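Local coordinates for protein CurM Sulfotransferase (Moorea producta, PDB 4GBM) that probably transfers a sulfonate group from PAPS to its substrate, as the sulfotransferase domain of the curacin polyketide pathway, at residues S56-P68 against I128-Y140. The protein carries 2 engineered substitutions. Residues are numbered along the deposited sequence; the frame is centred on the assembly and turned at random.
Sequences SSLFSPPELHLLP and IAPRLLVDKSPTY. With ZN (zinc ion), chain F.
The salt bridge between E63 and K136 is the one direct charged link here: NZ of K136 meets OE2 of E63 on its syn side at 2.7 Å, 27° out of the carboxylate plane. K136 bends at chi2 and chi3 to reach it, and the same NZ also bonds to S45 and T46 of the P-loop helix 45-53. E63 lays its CG 3.7 Å from CB of S137. An alanine here would probably leave the K136 ammonium without its carboxylate partner and open a gap beside S137 CB. Upstream, the short edge strand 58-59 runs parallel to 132-136. L132 N bonds to S57 O, F59 N to L132 O, and V134 N to F59 O at 2.8 Å. Beyond S60 the two backbones diverge, and water 2 joins P61 O to V134 O and K136 N. Waters 4, 5 and 6 carry the link on, from the amides of L64, H65 and L66 to OD2 of D135 and OH of Y140; that hydroxyl also gives a very short bond to D135 OD2, 2.5 Å. The Y140 ring is sandwiched between S137 CB and, on the opposite face, L67 CD2, 3.9 Å from the centroid. F59, its CG anti to the backbone N (chi1 -177°), takes I128 CG2 over one face and L133 CD1 at its edge. R131 turns its guanidinium 80° to that ring, NH1 near the ring edge at CD2 (3.7 Å) and NE bonded to I128 O. H65 ND1 binds zinc at 2.1 Å. Direct strand pairing thus gives way to water-bridged contact, with the E63-K136 charge pair beside it, tied to helix 45-53.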
ATOM      1  N   SER A  56      16.814  -8.068  -1.091  1.00 12.15           N
ATOM      2  CA  SER A  56      16.895  -9.527  -0.992  1.00 13.38           C
ATOM      3  C   SER A  56      16.243 -10.125   0.258  1.00 14.41           C
ATOM      4  O   SER A  56      15.946 -11.325   0.282  1.00 15.40           O
ATOM      5  CB  SER A  56      18.348 -10.002  -1.111  1.00 15.27           C
ATOM      6  OG  SER A  56      19.111  -9.642   0.026  1.00 16.32           O
ATOM      7  N   SER A  57      16.034  -9.305   1.288  1.00 13.14           N
ATOM      8  CA  SER A  57      15.438  -9.768   2.550  1.00 13.44           C
ATOM      9  C   SER A  57      13.923  -9.626   2.579  1.00 12.83           C
ATOM     10  O   SER A  57      13.274 -10.062   3.534  1.00 13.56           O
ATOM     11  CB  SER A  57      16.019  -8.996   3.741  1.00 14.03           C
ATOM     12  OG  SER A  57      17.414  -9.213   3.878  1.00 18.32           O
ATOM     13  N   LEU A  58      13.375  -9.001   1.541  1.00 11.46           N
ATOM     14  CA  LEU A  58      11.960  -8.624   1.524  1.00 10.99           C
ATOM     15  C   LEU A  58      11.245  -9.237   0.332  1.00 11.89           C
ATOM     16  O   LEU A  58      11.868  -9.564  -0.681  1.00 14.71           O
ATOM     17  CB  LEU A  58      11.819  -7.093   1.494  1.00 10.07           C
ATOM     18  CG  LEU A  58      12.526  -6.278   2.592  1.00  9.62           C
ATOM     19  CD1 LEU A  58      12.285  -4.790   2.378  1.00 10.21           C
ATOM     20  CD2 LEU A  58      12.084  -6.698   3.996  1.00 11.21           C
ATOM     21  N   PHE A  59       9.935  -9.417   0.468  1.00  9.77           N
ATOM     22  CA  PHE A  59       9.098  -9.803  -0.657  1.00  9.28           C
ATOM     23  C   PHE A  59       7.924  -8.848  -0.678  1.00  9.14           C
ATOM     24  O   PHE A  59       7.159  -8.801   0.276  1.00  8.98           O
ATOM     25  CB  PHE A  59       8.604 -11.246  -0.525  1.00 11.37           C
ATOM     26  CG  PHE A  59       7.796 -11.702  -1.700  1.00 13.18           C
ATOM     27  CD1 PHE A  59       6.409 -11.596  -1.690  1.00 14.68           C
ATOM     28  CD2 PHE A  59       8.424 -12.208  -2.835  1.00 18.59           C
ATOM     29  CE1 PHE A  59       5.656 -12.001  -2.787  1.00 16.96           C
ATOM     30  CE2 PHE A  59       7.674 -12.621  -3.939  1.00 20.81           C
ATOM     31  CZ  PHE A  59       6.288 -12.517  -3.912  1.00 19.53           C
ATOM     32  N   SER A  60       7.801  -8.073  -1.753  1.00  8.55           N
ATOM     33  CA  SER A  60       6.895  -6.924  -1.763  1.00  8.34           C
ATOM     34  C   SER A  60       6.046  -6.908  -3.044  1.00  9.95           C
ATOM     35  O   SER A  60       6.426  -6.275  -4.041  1.00 10.30           O
ATOM     36  CB  SER A  60       7.725  -5.640  -1.618  1.00 10.02           C
ATOM     37  OG  SER A  60       6.913  -4.500  -1.450  1.00  9.73           O
ATOM     38  N   PRO A  61       4.906  -7.622  -3.028  1.00  9.07           N
ATOM     39  CA  PRO A  61       4.090  -7.817  -4.226  1.00  9.95           C
ATOM     40  C   PRO A  61       3.014  -6.744  -4.426  1.00 10.23           C
ATOM     41  O   PRO A  61       2.762  -5.954  -3.514  1.00 10.26           O
ATOM     42  CB  PRO A  61       3.406  -9.161  -3.943  1.00 10.26           C
ATOM     43  CG  PRO A  61       3.186  -9.140  -2.463  1.00  8.98           C
ATOM     44  CD  PRO A  61       4.426  -8.453  -1.902  1.00  8.72           C
ATOM     45  N   PRO A  62       2.360  -6.734  -5.609  1.00 10.64           N
ATOM     46  CA  PRO A  62       1.115  -5.976  -5.753  1.00 10.30           C
ATOM     47  C   PRO A  62       0.083  -6.497  -4.753  1.00 10.69           C
ATOM     48  O   PRO A  62       0.249  -7.603  -4.213  1.00 11.31           O
ATOM     49  CB  PRO A  62       0.656  -6.297  -7.186  1.00 11.06           C
ATOM     50  CG  PRO A  62       1.854  -6.869  -7.876  1.00 14.03           C
ATOM     51  CD  PRO A  62       2.666  -7.536  -6.808  1.00 12.35           C
ATOM     52  N   GLU A  63      -0.963  -5.706  -4.521  1.00 10.24           N
ATOM     53  CA  GLU A  63      -1.981  -5.990  -3.508  1.00 10.91           C
ATOM     54  C   GLU A  63      -2.482  -7.436  -3.514  1.00 11.34           C
ATOM     55  O   GLU A  63      -2.938  -7.950  -4.537  1.00 11.50           O
ATOM     56  CB  GLU A  63      -3.167  -5.029  -3.663  1.00 11.31           C
ATOM     57  CG  GLU A  63      -2.941  -3.621  -3.093  1.00 11.16           C
ATOM     58  CD  GLU A  63      -2.169  -2.656  -4.001  1.00 15.98           C
ATOM     59  OE1 GLU A  63      -1.762  -3.013  -5.135  1.00 15.74           O
ATOM     60  OE2 GLU A  63      -1.971  -1.511  -3.550  1.00 12.08           O
ATOM     61  N   LEU A  64      -2.416  -8.070  -2.347  1.00 10.30           N
ATOM     62  CA  LEU A  64      -2.843  -9.464  -2.196  1.00 10.60           C
ATOM     63  C   LEU A  64      -4.341  -9.591  -1.940  1.00 11.35           C
ATOM     64  O   LEU A  64      -4.922 -10.652  -2.192  1.00 12.06           O
ATOM     65  CB  LEU A  64      -2.067 -10.132  -1.056  1.00 10.82           C
ATOM     66  CG  LEU A  64      -0.549 -10.225  -1.231  1.00 11.13           C
ATOM     67  CD1 LEU A  64       0.106 -10.669   0.068  1.00 15.90           C
ATOM     68  CD2 LEU A  64      -0.178 -11.148  -2.384  1.00 13.58           C
ATOM     69  N   HIS A  65      -4.963  -8.528  -1.426  1.00 11.02           N
ATOM     70  CA  HIS A  65      -6.402  -8.533  -1.104  1.00 11.59           C
ATOM     71  C   HIS A  65      -6.818  -9.703  -0.189  1.00 11.30           C
ATOM     72  O   HIS A  65      -7.879 -10.307  -0.377  1.00 13.64           O
ATOM     73  CB  HIS A  65      -7.263  -8.505  -2.384  1.00 12.12           C
ATOM     74  CG  HIS A  65      -6.834  -7.473  -3.385  1.00 11.77           C
ATOM     75  ND1 HIS A  65      -7.082  -6.130  -3.220  1.00 14.38           N
ATOM     76  CD2 HIS A  65      -6.173  -7.590  -4.561  1.00 12.47           C
ATOM     77  CE1 HIS A  65      -6.604  -5.462  -4.254  1.00 11.82           C
ATOM     78  NE2 HIS A  65      -6.037  -6.325  -5.077  1.00 13.08           N
ATOM     79  N   LEU A  66      -5.986  -9.989   0.808  1.00 11.37           N
ATOM     80  CA  LEU A  66      -6.269 -11.050   1.777  1.00 12.06           C
ATOM     81  C   LEU A  66      -6.829 -10.484   3.083  1.00 11.59           C
ATOM     82  O   LEU A  66      -7.870 -10.941   3.567  1.00 12.17           O
ATOM     83  CB  LEU A  66      -5.003 -11.861   2.061  1.00 11.42           C
ATOM     84  CG  LEU A  66      -4.432 -12.722   0.926  1.00 12.80           C
ATOM     85  CD1 LEU A  66      -3.078 -13.267   1.333  1.00 12.85           C
ATOM     86  CD2 LEU A  66      -5.379 -13.860   0.560  1.00 15.88           C
ATOM     87  N   LEU A  67      -6.149  -9.469   3.621  1.00 11.35           N
ATOM     88  CA  LEU A  67      -6.456  -8.930   4.951  1.00 12.84           C
ATOM     89  C   LEU A  67      -7.935  -8.591   5.229  1.00 14.56           C
ATOM     90  O   LEU A  67      -8.396  -8.803   6.351  1.00 16.98           O
ATOM     91  CB  LEU A  67      -5.554  -7.730   5.281  1.00 11.89           C
ATOM     92  CG  LEU A  67      -5.471  -7.307   6.751  1.00 13.69           C
ATOM     93  CD1 LEU A  67      -4.886  -8.422   7.631  1.00 18.16           C
ATOM     94  CD2 LEU A  67      -4.650  -6.035   6.864  1.00 13.84           C
ATOM     95  N   PRO A  68      -8.688  -8.079   4.227  1.00 14.62           N
ATOM     96  CA  PRO A  68     -10.093  -7.756   4.515  1.00 16.17           C
ATOM     97  C   PRO A  68     -11.035  -8.957   4.719  1.00 17.01           C
ATOM     98  O   PRO A  68     -12.179  -8.761   5.139  1.00 19.51           O
ATOM     99  CB  PRO A  68     -10.534  -6.965   3.274  1.00 15.16           C
ATOM    100  CG  PRO A  68      -9.269  -6.486   2.646  1.00 15.56           C
ATOM    101  CD  PRO A  68      -8.294  -7.594   2.892  1.00 14.65           C
ATOM    102  N   ILE A 128       8.105 -17.832   0.854  1.00 19.12           N
ATOM    103  CA  ILE A 128       9.070 -16.733   0.669  1.00 19.40           C
ATOM    104  C   ILE A 128      10.238 -16.766   1.665  1.00 19.83           C
ATOM    105  O   ILE A 128      11.244 -16.081   1.465  1.00 20.61           O
ATOM    106  CB  ILE A 128       8.391 -15.341   0.709  1.00 18.37           C
ATOM    107  CG1 ILE A 128       7.923 -15.000   2.131  1.00 17.15           C
ATOM    108  CG2 ILE A 128       7.242 -15.264  -0.304  1.00 19.01           C
ATOM    109  CD1 ILE A 128       7.472 -13.559   2.317  1.00 17.92           C
ATOM    110  N   ALA A 129      10.093 -17.546   2.734  1.00 19.96           N
ATOM    111  CA  ALA A 129      11.109 -17.653   3.785  1.00 20.84           C
ATOM    112  C   ALA A 129      12.512 -17.848   3.188  1.00 21.83           C
ATOM    113  O   ALA A 129      12.670 -18.619   2.235  1.00 22.07           O
ATOM    114  CB  ALA A 129      10.769 -18.802   4.728  1.00 21.17           C
ATOM    115  N   PRO A 130      13.536 -17.165   3.750  1.00 22.11           N
ATOM    116  CA  PRO A 130      13.569 -16.331   4.959  1.00 20.85           C
ATOM    117  C   PRO A 130      13.178 -14.859   4.756  1.00 19.50           C
ATOM    118  O   PRO A 130      13.277 -14.066   5.693  1.00 19.38           O
ATOM    119  CB  PRO A 130      15.038 -16.425   5.391  1.00 21.74           C
ATOM    120  CG  PRO A 130      15.774 -16.548   4.114  1.00 22.81           C
ATOM    121  CD  PRO A 130      14.890 -17.345   3.185  1.00 23.32           C
ATOM    122  N   ARG A 131      12.740 -14.505   3.552  1.00 18.71           N
ATOM    123  CA  ARG A 131      12.283 -13.139   3.266  1.00 17.82           C
ATOM    124  C   ARG A 131      11.070 -12.756   4.116  1.00 16.69           C
ATOM    125  O   ARG A 131      10.275 -13.620   4.497  1.00 17.32           O
ATOM    126  CB  ARG A 131      11.948 -12.979   1.782  1.00 18.10           C
ATOM    127  CG  ARG A 131      13.153 -13.084   0.852  1.00 21.31           C
ATOM    128  CD  ARG A 131      12.730 -13.113  -0.611  1.00 23.13           C
ATOM    129  NE  ARG A 131      12.130 -14.400  -0.971  1.00 25.42           N
ATOM    130  CZ  ARG A 131      11.692 -14.714  -2.189  1.00 27.89           C
ATOM    131  NH1 ARG A 131      11.768 -13.834  -3.181  1.00 27.13           N
ATOM    132  NH2 ARG A 131      11.168 -15.914  -2.410  1.00 28.58           N
ATOM    133  N   LEU A 132      10.950 -11.462   4.410  1.00 14.99           N
ATOM    134  CA  LEU A 132       9.794 -10.900   5.111  1.00 14.22           C
ATOM    135  C   LEU A 132       8.805 -10.288   4.127  1.00 11.87           C
ATOM    136  O   LEU A 132       9.189  -9.523   3.245  1.00 11.94           O
ATOM    137  CB  LEU A 132      10.219  -9.798   6.093  1.00 15.92           C
ATOM    138  CG  LEU A 132      11.025 -10.103   7.361  1.00 22.30           C
ATOM    139  CD1 LEU A 132      11.235  -8.790   8.107  1.00 29.28           C
ATOM    140  CD2 LEU A 132      10.339 -11.122   8.270  1.00 28.55           C
ATOM    141  N   LEU A 133       7.526 -10.603   4.307  1.00  9.78           N
ATOM    142  CA  LEU A 133       6.470 -10.039   3.475  1.00 10.00           C
ATOM    143  C   LEU A 133       6.226  -8.567   3.788  1.00  9.41           C
ATOM    144  O   LEU A 133       6.143  -8.178   4.952  1.00  9.65           O
ATOM    145  CB  LEU A 133       5.175 -10.829   3.673  1.00  9.30           C
ATOM    146  CG  LEU A 133       3.953 -10.390   2.871  1.00 10.47           C
ATOM    147  CD1 LEU A 133       4.182 -10.584   1.381  1.00 13.35           C
ATOM    148  CD2 LEU A 133       2.741 -11.192   3.318  1.00 12.42           C
ATOM    149  N   VAL A 134       6.156  -7.767   2.728  1.00  8.51           N
ATOM    150  CA  VAL A 134       5.699  -6.382   2.788  1.00  8.73           C
ATOM    151  C   VAL A 134       4.314  -6.356   2.183  1.00  8.40           C
ATOM    152  O   VAL A 134       4.129  -6.673   1.003  1.00 10.18           O
ATOM    153  CB  VAL A 134       6.619  -5.440   1.988  1.00  9.28           C
ATOM    154  CG1 VAL A 134       6.076  -4.017   2.037  1.00 10.75           C
ATOM    155  CG2 VAL A 134       8.048  -5.502   2.515  1.00 10.34           C
ATOM    156  N   ASP A 135       3.339  -5.992   3.006  1.00  8.62           N
ATOM    157  CA  ASP A 135       1.936  -6.002   2.619  1.00  8.30           C
ATOM    158  C   ASP A 135       1.427  -4.557   2.541  1.00  8.71           C
ATOM    159  O   ASP A 135       1.231  -3.897   3.561  1.00  8.92           O
ATOM    160  CB  ASP A 135       1.131  -6.840   3.625  1.00 10.31           C
ATOM    161  CG  ASP A 135      -0.297  -7.079   3.181  1.00 12.25           C
ATOM    162  OD1 ASP A 135      -0.912  -8.049   3.679  1.00 17.48           O
ATOM    163  OD2 ASP A 135      -0.804  -6.309   2.342  1.00 12.92           O
ATOM    164  N   LYS A 136       1.219  -4.079   1.310  1.00  8.05           N
ATOM    165  CA  LYS A 136       0.778  -2.703   1.042  1.00  8.59           C
ATOM    166  C   LYS A 136      -0.600  -2.654   0.385  1.00  8.85           C
ATOM    167  O   LYS A 136      -0.838  -3.332  -0.617  1.00 10.21           O
ATOM    168  CB  LYS A 136       1.785  -2.001   0.112  1.00  8.63           C
ATOM    169  CG  LYS A 136       1.494  -0.498  -0.157  1.00  8.28           C
ATOM    170  CD  LYS A 136       0.480  -0.237  -1.313  1.00  7.34           C
ATOM    171  CE  LYS A 136       1.132  -0.363  -2.691  1.00 10.24           C
ATOM    172  NZ  LYS A 136       0.194   0.173  -3.732  1.00  9.79           N
ATOM    173  N   SER A 137      -1.488  -1.830   0.939  1.00  8.98           N
ATOM    174  CA  SER A 137      -2.731  -1.444   0.256  1.00  9.68           C
ATOM    175  C   SER A 137      -3.291  -0.169   0.873  1.00 10.38           C
ATOM    176  O   SER A 137      -3.461  -0.105   2.087  1.00 11.15           O
ATOM    177  CB  SER A 137      -3.803  -2.539   0.330  1.00  9.85           C
ATOM    178  OG  SER A 137      -5.006  -2.084  -0.274  1.00 13.90           O
ATOM    179  N   PRO A 138      -3.610   0.841   0.045  1.00 10.58           N
ATOM    180  CA  PRO A 138      -4.219   2.044   0.618  1.00 12.05           C
ATOM    181  C   PRO A 138      -5.616   1.793   1.187  1.00 14.02           C
ATOM    182  O   PRO A 138      -6.099   2.572   2.019  1.00 16.20           O
ATOM    183  CB  PRO A 138      -4.290   3.008  -0.573  1.00 13.60           C
ATOM    184  CG  PRO A 138      -3.248   2.553  -1.493  1.00 14.86           C
ATOM    185  CD  PRO A 138      -3.226   1.041  -1.363  1.00 12.07           C
ATOM    186  N   THR A 139      -6.253   0.701   0.775  1.00 12.51           N
ATOM    187  CA  THR A 139      -7.617   0.431   1.220  1.00 13.32           C
ATOM    188  C   THR A 139      -7.701   0.010   2.697  1.00 12.04           C
ATOM    189  O   THR A 139      -8.769   0.148   3.315  1.00 13.32           O
ATOM    190  CB  THR A 139      -8.328  -0.601   0.322  1.00 15.48           C
ATOM    191  OG1 THR A 139      -7.689  -1.866   0.450  1.00 17.86           O
ATOM    192  CG2 THR A 139      -8.298  -0.160  -1.128  1.00 16.51           C
ATOM    193  N   TYR A 140      -6.594  -0.484   3.267  1.00 10.56           N
ATOM    194  CA  TYR A 140      -6.598  -0.927   4.677  1.00 11.18           C
ATOM    195  C   TYR A 140      -7.002   0.207   5.616  1.00 12.39           C
ATOM    196  O   TYR A 140      -7.748  -0.005   6.570  1.00 13.26           O
ATOM    197  CB  TYR A 140      -5.232  -1.466   5.121  1.00 11.29           C
ATOM    198  CG  TYR A 140      -4.723  -2.670   4.362  1.00 10.78           C
ATOM    199  CD1 TYR A 140      -5.599  -3.541   3.700  1.00  9.15           C
ATOM    200  CD2 TYR A 140      -3.356  -2.956   4.329  1.00 11.30           C
ATOM    201  CE1 TYR A 140      -5.107  -4.659   3.008  1.00  9.08           C
ATOM    202  CE2 TYR A 140      -2.861  -4.056   3.635  1.00 11.38           C
ATOM    203  CZ  TYR A 140      -3.748  -4.904   2.983  1.00 10.99           C
ATOM    204  OH  TYR A 140      -3.258  -5.990   2.296  1.00 11.02           O
TER
HETATM  205 ZN    ZN F 405      -8.246  -5.120  -1.752  1.00 15.13          ZN
HETATM  206  O   HOH W   1       0.947  -3.688  -3.003  1.00 11.46           O
HETATM  207  O   HOH W   2       2.138  -5.999  -0.808  1.00 12.37           O
HETATM  208  O   HOH W   3       1.474  -2.303  -5.622  1.00 11.86           O
HETATM  209  O   HOH W   4      -0.682  -6.893  -0.388  1.00 15.21           O
HETATM  210  O   HOH W   5      -4.165  -5.881  -0.483  1.00 12.38           O
HETATM  211  O   HOH W   6      -3.847  -8.526   2.032  1.00 11.33           O
HETATM  212  O   HOH W   7      -8.716  -3.226  -2.635  1.00 12.40           O